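PDB 6HBE: copper-containing nitrite reductase from Thermus scotoductus, which probably reduces nitrite to nitric oxide with electrons from cytochrome c, working as a copper-dependent homotrimer in denitrification. Local coordinates for residues Val56-Asp61 with Val135-Glu140; Gly60-Ile65 with Ser102-Phe107; Glu423-Cys428 with Lys435-Val440. All blocks are in the same frame, centred on the assembly; numbering follows the deposited sequence.

Contact 1 of 3, residues Val56-Asp61 with Val135-Glu140; sequences VVEEGD and VVEPKE
E59 meets the loop that follows strand 135-137 with its carboxylate: OE1 accepts the backbone N of K139 at 3.0 Å in a nearly straight bond, reached on the anti side and 30° out of the carboxylate plane. With CG anti to the backbone N (chi1 -179°), the extended side chain carries the carboxylate alongside P138 and K139. A water donates to the same oxygen and accepts from E140 N, so two donors grip OE1. K139 crosses E59 at about a right angle, and its NZ makes a weak hydrogen bond, 3.4 Å, to E59 O.

Behind this polar end runs a short parallel pairing. V57 N binds V135 O at 2.9 Å, V57 O accepts E137 N, and E59 N closes on E137 O. On one face V57 CG2 touches V136 CG2 at 4.0 Å, while V136 CG1 reaches under E59 to within 3.6 Å of its CA. On the other face E58 and E137 point the same way side by side, E58 OE2 lying 3.6 Å from E137 CB; the E137 carboxylate leads away to Y203, its hydrogen-bond partner. A type II turn from E58 to D61 then reverses the chain, and E58 N donates to D61 OD2 from above the carboxylate plane. At G60 (phi 89°) a CB would press on the carbonyl O of E59.

In this cupredoxin-type domain, strand 55-58 is an outermost strand of its sheet, beside 131-137; V57 packs on R22 and F24 of strand 21-36, and P138 rests against loop residues P108 and P231.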
# COMPACT_ATOMS: atom_id res chain seq x y z
N VAL C 56 -14.80 -28.24 3.32
CA VAL C 56 -15.54 -28.25 2.06
C VAL C 56 -16.91 -28.89 2.30
O VAL C 56 -16.98 -30.02 2.81
CB VAL C 56 -14.80 -29.05 0.96
CG1 VAL C 56 -15.61 -29.07 -0.33
CG2 VAL C 56 -13.42 -28.46 0.72
N VAL C 57 -17.96 -28.18 1.92
CA VAL C 57 -19.34 -28.66 2.02
C VAL C 57 -20.07 -28.37 0.73
O VAL C 57 -19.52 -27.73 -0.19
CB VAL C 57 -20.09 -28.04 3.22
CG1 VAL C 57 -19.29 -28.21 4.51
CG2 VAL C 57 -20.43 -26.56 2.99
N GLU C 58 -21.30 -28.88 0.63
CA GLU C 58 -22.19 -28.62 -0.49
C GLU C 58 -23.22 -27.56 -0.11
O GLU C 58 -23.59 -27.46 1.07
CB GLU C 58 -22.92 -29.91 -0.94
CG GLU C 58 -22.00 -31.08 -1.29
CD GLU C 58 -21.14 -30.87 -2.55
OE1 GLU C 58 -19.91 -31.12 -2.51
OE2 GLU C 58 -21.68 -30.48 -3.60
N GLU C 59 -23.67 -26.80 -1.11
CA GLU C 59 -24.75 -25.82 -0.96
C GLU C 59 -26.02 -26.47 -0.36
O GLU C 59 -26.47 -27.53 -0.82
CB GLU C 59 -25.09 -25.15 -2.28
CG GLU C 59 -26.19 -24.08 -2.20
CD GLU C 59 -26.50 -23.39 -3.52
OE1 GLU C 59 -25.83 -23.66 -4.54
OE2 GLU C 59 -27.44 -22.57 -3.53
N GLY C 60 -26.57 -25.84 0.67
CA GLY C 60 -27.73 -26.39 1.39
C GLY C 60 -27.39 -27.31 2.57
O GLY C 60 -28.29 -27.65 3.32
N ASP C 61 -26.13 -27.72 2.74
CA ASP C 61 -25.75 -28.53 3.92
C ASP C 61 -25.94 -27.79 5.23
O ASP C 61 -25.84 -26.54 5.30
CB ASP C 61 -24.30 -29.02 3.86
CG ASP C 61 -24.07 -30.12 2.83
OD1 ASP C 61 -25.05 -30.63 2.23
OD2 ASP C 61 -22.89 -30.47 2.61
N VAL C 135 -15.20 -23.83 1.66
CA VAL C 135 -15.79 -23.86 0.34
C VAL C 135 -17.20 -24.46 0.39
O VAL C 135 -17.40 -25.53 1.01
CB VAL C 135 -14.96 -24.74 -0.65
CG1 VAL C 135 -15.60 -24.77 -2.03
CG2 VAL C 135 -13.52 -24.24 -0.74
N VAL C 136 -18.12 -23.78 -0.28
CA VAL C 136 -19.51 -24.21 -0.48
C VAL C 136 -19.74 -24.45 -1.97
O VAL C 136 -19.88 -23.52 -2.75
CB VAL C 136 -20.53 -23.18 0.08
CG1 VAL C 136 -21.97 -23.68 -0.07
CG2 VAL C 136 -20.25 -22.87 1.54
N GLU C 137 -19.74 -25.72 -2.36
CA GLU C 137 -19.87 -26.10 -3.78
C GLU C 137 -21.31 -25.87 -4.25
O GLU C 137 -22.22 -26.41 -3.62
CB GLU C 137 -19.62 -27.60 -3.99
CG GLU C 137 -18.25 -28.01 -4.43
CD GLU C 137 -17.68 -27.30 -5.67
OE1 GLU C 137 -16.56 -26.86 -5.52
OE2 GLU C 137 -18.25 -27.24 -6.78
N PRO C 138 -21.50 -25.15 -5.38
CA PRO C 138 -22.86 -24.83 -5.82
C PRO C 138 -23.61 -26.03 -6.40
O PRO C 138 -23.00 -26.95 -6.95
CB PRO C 138 -22.63 -23.82 -6.94
CG PRO C 138 -21.28 -24.15 -7.48
CD PRO C 138 -20.48 -24.59 -6.29
N LYS C 139 -24.94 -25.97 -6.29
CA LYS C 139 -25.80 -26.94 -6.94
C LYS C 139 -25.75 -26.70 -8.45
O LYS C 139 -25.65 -27.64 -9.20
CB LYS C 139 -27.25 -26.85 -6.46
CG LYS C 139 -27.44 -27.20 -4.99
CD LYS C 139 -28.60 -28.17 -4.75
CE LYS C 139 -28.78 -28.46 -3.27
NZ LYS C 139 -29.43 -27.33 -2.54
N GLU C 140 -25.81 -25.44 -8.87
CA GLU C 140 -25.63 -25.07 -10.28
C GLU C 140 -24.17 -25.33 -10.67
O GLU C 140 -23.26 -24.77 -10.06
CB GLU C 140 -25.97 -23.58 -10.50
CG GLU C 140 -25.72 -23.06 -11.92
CD GLU C 140 -25.93 -21.56 -12.09
OE1 GLU C 140 -26.37 -20.86 -11.14
OE2 GLU C 140 -25.65 -21.07 -13.19
O HOH W 1 -23.48 -28.82 -4.49
O HOH W 2 -26.33 -23.10 -7.15

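Contact 2 of 3, residues Gly60-Ile65 with Ser102-Phe107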
# COMPACT_ATOMS: atom_id res chain seq x y z
N GLY C 60 -26.57 -25.84 0.67
CA GLY C 60 -27.73 -26.39 1.39
C GLY C 60 -27.39 -27.31 2.57
O GLY C 60 -28.29 -27.65 3.32
N ASP C 61 -26.13 -27.72 2.74
CA ASP C 61 -25.75 -28.53 3.92
C ASP C 61 -25.94 -27.79 5.23
O ASP C 61 -25.84 -26.54 5.30
CB ASP C 61 -24.30 -29.02 3.86
CG ASP C 61 -24.07 -30.12 2.83
OD1 ASP C 61 -25.05 -30.63 2.23
OD2 ASP C 61 -22.89 -30.47 2.61
N THR C 62 -26.18 -28.57 6.29
CA THR C 62 -26.12 -28.07 7.66
C THR C 62 -24.70 -28.26 8.16
O THR C 62 -24.15 -29.37 8.15
CB THR C 62 -27.14 -28.76 8.58
OG1 THR C 62 -28.46 -28.53 8.07
CG2 THR C 62 -27.06 -28.25 9.97
N VAL C 63 -24.10 -27.17 8.63
CA VAL C 63 -22.70 -27.19 9.05
C VAL C 63 -22.66 -27.05 10.56
O VAL C 63 -23.13 -26.03 11.09
CB VAL C 63 -21.90 -26.03 8.40
CG1 VAL C 63 -20.44 -26.07 8.81
CG2 VAL C 63 -22.05 -26.06 6.87
N HIS C 64 -22.09 -28.04 11.25
CA HIS C 64 -21.91 -27.99 12.69
C HIS C 64 -20.44 -27.70 12.91
O HIS C 64 -19.61 -28.43 12.38
CB HIS C 64 -22.27 -29.33 13.39
CG HIS C 64 -23.68 -29.80 13.18
ND1 HIS C 64 -24.76 -29.21 13.81
CD2 HIS C 64 -24.19 -30.81 12.44
CE1 HIS C 64 -25.88 -29.82 13.43
NE2 HIS C 64 -25.55 -30.81 12.61
N ILE C 65 -20.13 -26.67 13.70
CA ILE C 65 -18.77 -26.36 14.13
C ILE C 65 -18.60 -26.63 15.63
O ILE C 65 -19.45 -26.23 16.44
CB ILE C 65 -18.43 -24.85 13.90
CG1 ILE C 65 -18.60 -24.44 12.43
CG2 ILE C 65 -17.05 -24.51 14.46
CD1 ILE C 65 -17.67 -25.14 11.47
N SER C 102 -24.29 -24.29 14.76
CA SER C 102 -24.71 -24.77 13.45
C SER C 102 -25.31 -23.65 12.61
O SER C 102 -25.95 -22.76 13.16
CB SER C 102 -25.76 -25.88 13.61
OG SER C 102 -25.32 -26.79 14.60
N PHE C 103 -25.13 -23.75 11.29
CA PHE C 103 -25.74 -22.85 10.30
C PHE C 103 -25.97 -23.61 9.02
O PHE C 103 -25.36 -24.63 8.81
CB PHE C 103 -24.88 -21.59 10.05
CG PHE C 103 -23.53 -21.86 9.44
CD1 PHE C 103 -22.46 -22.23 10.24
CD2 PHE C 103 -23.33 -21.75 8.07
CE1 PHE C 103 -21.21 -22.50 9.68
CE2 PHE C 103 -22.08 -22.00 7.50
CZ PHE C 103 -21.02 -22.38 8.31
N THR C 104 -26.87 -23.12 8.16
CA THR C 104 -27.04 -23.66 6.83
C THR C 104 -26.20 -22.87 5.82
O THR C 104 -26.19 -21.64 5.85
CB THR C 104 -28.53 -23.62 6.42
OG1 THR C 104 -29.28 -24.34 7.41
CG2 THR C 104 -28.77 -24.30 5.10
N ALA C 105 -25.51 -23.59 4.92
CA ALA C 105 -24.73 -22.96 3.85
C ALA C 105 -25.62 -22.56 2.69
O ALA C 105 -25.77 -23.30 1.72
CB ALA C 105 -23.62 -23.91 3.39
N ASP C 106 -26.22 -21.38 2.81
CA ASP C 106 -27.20 -20.87 1.83
C ASP C 106 -26.60 -20.23 0.58
O ASP C 106 -27.32 -19.99 -0.37
CB ASP C 106 -28.12 -19.82 2.50
CG ASP C 106 -28.95 -20.38 3.66
OD1 ASP C 106 -29.09 -21.61 3.76
OD2 ASP C 106 -29.46 -19.57 4.46
N PHE C 107 -25.31 -19.92 0.60
CA PHE C 107 -24.66 -19.19 -0.50
C PHE C 107 -23.42 -19.94 -1.00
O PHE C 107 -22.48 -20.20 -0.21
CB PHE C 107 -24.24 -17.78 -0.02
CG PHE C 107 -25.40 -16.84 0.20
CD1 PHE C 107 -26.05 -16.80 1.43
CD2 PHE C 107 -25.84 -16.00 -0.81
CE1 PHE C 107 -27.11 -15.93 1.65
CE2 PHE C 107 -26.91 -15.11 -0.60
CZ PHE C 107 -27.53 -15.08 0.64
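A short but bent hydrogen bond, 2.6 Å and 139°, joins H64 ND1 and S102 OG on the T62-H64-S102 face of an antiparallel strand pair belonging to a cupredoxin-type beta sandwich. The hydroxyl lies at the edge of the imidazole, near its plane, and either partner could be the donor. The far ring nitrogen, NE2, is bonded to E21, so both nitrogens of H64 are engaged, which would probably hold the ring in this rotation.

Strand 62-65 faces strand 102-104 with V63 and F103 as a hydrogen-bonded pair: V63 N donates to F103 O at 2.8 Å and F103 N returns to V63 O. Past the strand ends, A105 N binds D61 O and G60 N binds A105 O, extending the pairing to an inverse gamma turn centred on A105. Strand 62-69 has strand 21-36 on its other side.

On the buried face, F103 CG takes the crowded position between its own backbone N and carbonyl carbon (chi1 64°), which swings the ring alongside V63. I65 CG1 approaches the ring edge at F103 CE1, 4.3 Å away, whereas V63 CB sits over one face in a CH-pi contact, 4.0 Å from the centroid and offset toward the rim.

Contact 3 of 3, residues Glu423-Cys428 with Lys435-Val440; sequences EYVYIC and KGIIRV. With CU (copper (II) ion), chain L.
Strands 423-427 and 435-440 run antiparallel, their axes 4.7 Å apart at closest approach, with Y424-I438 and Y426-G436 as hydrogen-bonded pairs. Y426 lays its ring across the partner strand: CG stands between its own backbone N and carbonyl carbon (chi1 63°), and G436 CA lies over one face, 4.0 Å from the ring centroid, as a CH-pi contact. A CB on G436 would clash with Y426 CZ, so the absence of a side chain lets the ring lie this close. Y426 CE1 touches I438 CG1 at 3.9 Å, and a water in the ring plane links Y426 OH to I437 O. An alanine in place of Y426 would probably leave G436 without its aromatic cover, open a gap beside I438 and deprive the water of its phenolic partner.

On the opposite face, E423 and R439 point the same way in a salt bridge, R439 NE to E423 OE1 at 3.2 Å. The oxygen lies almost in the guanidinium plane, yet the donor comes from above the carboxylate, the two planes being nearly perpendicular at 89°. R439 NH1 has a second acid, E364. Farther along, V425 CG1 meets K435 CD at 3.7 Å.

C428, just past the strand, binds copper through SG at 2.3 Å; H390, H431 and M434 complete this cupredoxin site. The hairpin lies inside its sheet between strands 393-398 and 362-366, F358 meets the Y426 ring edge-to-face, and V339 of a neighbouring subunit packs on E423 and R439.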
# COMPACT_ATOMS: atom_id res chain seq x y z
N GLU C 423 19.36 -4.49 33.24
CA GLU C 423 18.45 -4.91 32.17
C GLU C 423 17.18 -5.56 32.69
O GLU C 423 17.13 -6.09 33.83
CB GLU C 423 19.15 -5.80 31.14
CG GLU C 423 20.08 -6.87 31.66
CD GLU C 423 20.77 -7.62 30.53
OE1 GLU C 423 20.10 -7.93 29.51
OE2 GLU C 423 21.98 -7.91 30.65
N TYR C 424 16.14 -5.48 31.84
CA TYR C 424 14.77 -5.83 32.21
C TYR C 424 14.04 -6.42 31.01
O TYR C 424 14.11 -5.85 29.92
CB TYR C 424 14.01 -4.58 32.68
CG TYR C 424 14.78 -3.77 33.70
CD1 TYR C 424 14.72 -4.09 35.06
CD2 TYR C 424 15.60 -2.70 33.31
CE1 TYR C 424 15.45 -3.37 36.01
CE2 TYR C 424 16.33 -1.97 34.25
CZ TYR C 424 16.25 -2.32 35.60
OH TYR C 424 16.97 -1.62 36.55
N VAL C 425 13.34 -7.54 31.21
CA VAL C 425 12.39 -8.06 30.23
C VAL C 425 11.02 -7.70 30.77
O VAL C 425 10.74 -7.96 31.94
CB VAL C 425 12.50 -9.59 30.05
CG1 VAL C 425 11.58 -10.08 28.93
CG2 VAL C 425 13.94 -10.00 29.78
N TYR C 426 10.17 -7.09 29.93
CA TYR C 426 8.82 -6.70 30.33
C TYR C 426 7.77 -7.27 29.38
O TYR C 426 8.08 -7.60 28.22
CB TYR C 426 8.69 -5.17 30.48
CG TYR C 426 8.90 -4.38 29.20
CD1 TYR C 426 10.18 -4.03 28.76
CD2 TYR C 426 7.82 -3.99 28.41
CE1 TYR C 426 10.38 -3.32 27.58
CE2 TYR C 426 8.01 -3.28 27.21
CZ TYR C 426 9.28 -2.96 26.79
OH TYR C 426 9.50 -2.23 25.61
N ILE C 427 6.56 -7.44 29.89
CA ILE C 427 5.39 -7.85 29.10
C ILE C 427 4.25 -6.87 29.29
O ILE C 427 4.31 -5.98 30.14
CB ILE C 427 4.90 -9.30 29.45
CG1 ILE C 427 4.40 -9.42 30.90
CG2 ILE C 427 5.99 -10.32 29.18
CD1 ILE C 427 3.84 -10.78 31.26
N CYS C 428 3.19 -7.06 28.52
CA CYS C 428 1.89 -6.49 28.85
C CYS C 428 1.08 -7.48 29.67
O CYS C 428 0.95 -8.66 29.30
CB CYS C 428 1.15 -6.11 27.58
SG CYS C 428 -0.50 -5.52 27.85
N LYS C 435 6.03 -8.76 24.36
CA LYS C 435 7.28 -8.75 25.12
C LYS C 435 8.33 -7.81 24.55
O LYS C 435 8.50 -7.71 23.33
CB LYS C 435 7.87 -10.18 25.20
CG LYS C 435 9.09 -10.30 26.14
CD LYS C 435 9.57 -11.73 26.34
CE LYS C 435 8.62 -12.55 27.20
NZ LYS C 435 9.15 -13.92 27.45
N GLY C 436 9.05 -7.15 25.46
CA GLY C 436 10.14 -6.25 25.10
C GLY C 436 11.25 -6.24 26.13
O GLY C 436 11.11 -6.83 27.21
N ILE C 437 12.34 -5.54 25.79
CA ILE C 437 13.56 -5.42 26.63
C ILE C 437 14.02 -3.98 26.70
O ILE C 437 14.03 -3.27 25.67
CB ILE C 437 14.72 -6.30 26.09
CG1 ILE C 437 14.42 -7.79 26.29
CG2 ILE C 437 16.05 -5.94 26.74
CD1 ILE C 437 15.32 -8.74 25.54
N ILE C 438 14.43 -3.53 27.89
CA ILE C 438 15.21 -2.30 28.04
C ILE C 438 16.51 -2.63 28.78
O ILE C 438 16.49 -3.33 29.81
CB ILE C 438 14.44 -1.20 28.83
CG1 ILE C 438 13.26 -0.66 28.00
CG2 ILE C 438 15.36 -0.03 29.20
CD1 ILE C 438 12.30 0.19 28.79
N ARG C 439 17.63 -2.14 28.25
CA ARG C 439 18.94 -2.22 28.90
C ARG C 439 19.46 -0.82 29.08
O ARG C 439 19.34 -0.00 28.18
CB ARG C 439 19.94 -3.00 28.07
CG ARG C 439 19.44 -4.36 27.63
CD ARG C 439 20.57 -5.20 27.07
NE ARG C 439 20.09 -6.53 26.68
CZ ARG C 439 19.82 -6.95 25.43
NH1 ARG C 439 20.02 -6.18 24.37
NH2 ARG C 439 19.38 -8.20 25.24
N VAL C 440 20.07 -0.56 30.24
CA VAL C 440 20.58 0.76 30.60
C VAL C 440 22.08 0.63 30.85
O VAL C 440 22.49 -0.15 31.69
CB VAL C 440 19.87 1.34 31.85
CG1 VAL C 440 20.28 2.79 32.07
CG2 VAL C 440 18.36 1.24 31.70
CU CU L . -1.41 -5.35 25.77
O HOH W 3 11.68 -2.00 24.34

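In the fold
Contacts 1 and 2 form one continuous piece of the N-terminal cupredoxin domain, with centres 9 Å apart. They share G60 and D61, where the chain leaves strand 55-58 of one sheet and enters strand 62-69 of the other, and V136 CG1 bridges them by packing on A105 CB at 3.8 Å. From this region the side chain of F103 is about 13 Å from a bound copper. Contact 3 lies on the other side of the chain's centre, in the plastocyanin-like domain with its own copper; its centre is about 51 Å from that of contact 1 and 47 Å from that of contact 2. Related beta sandwiches thus recur within one three-domain chain.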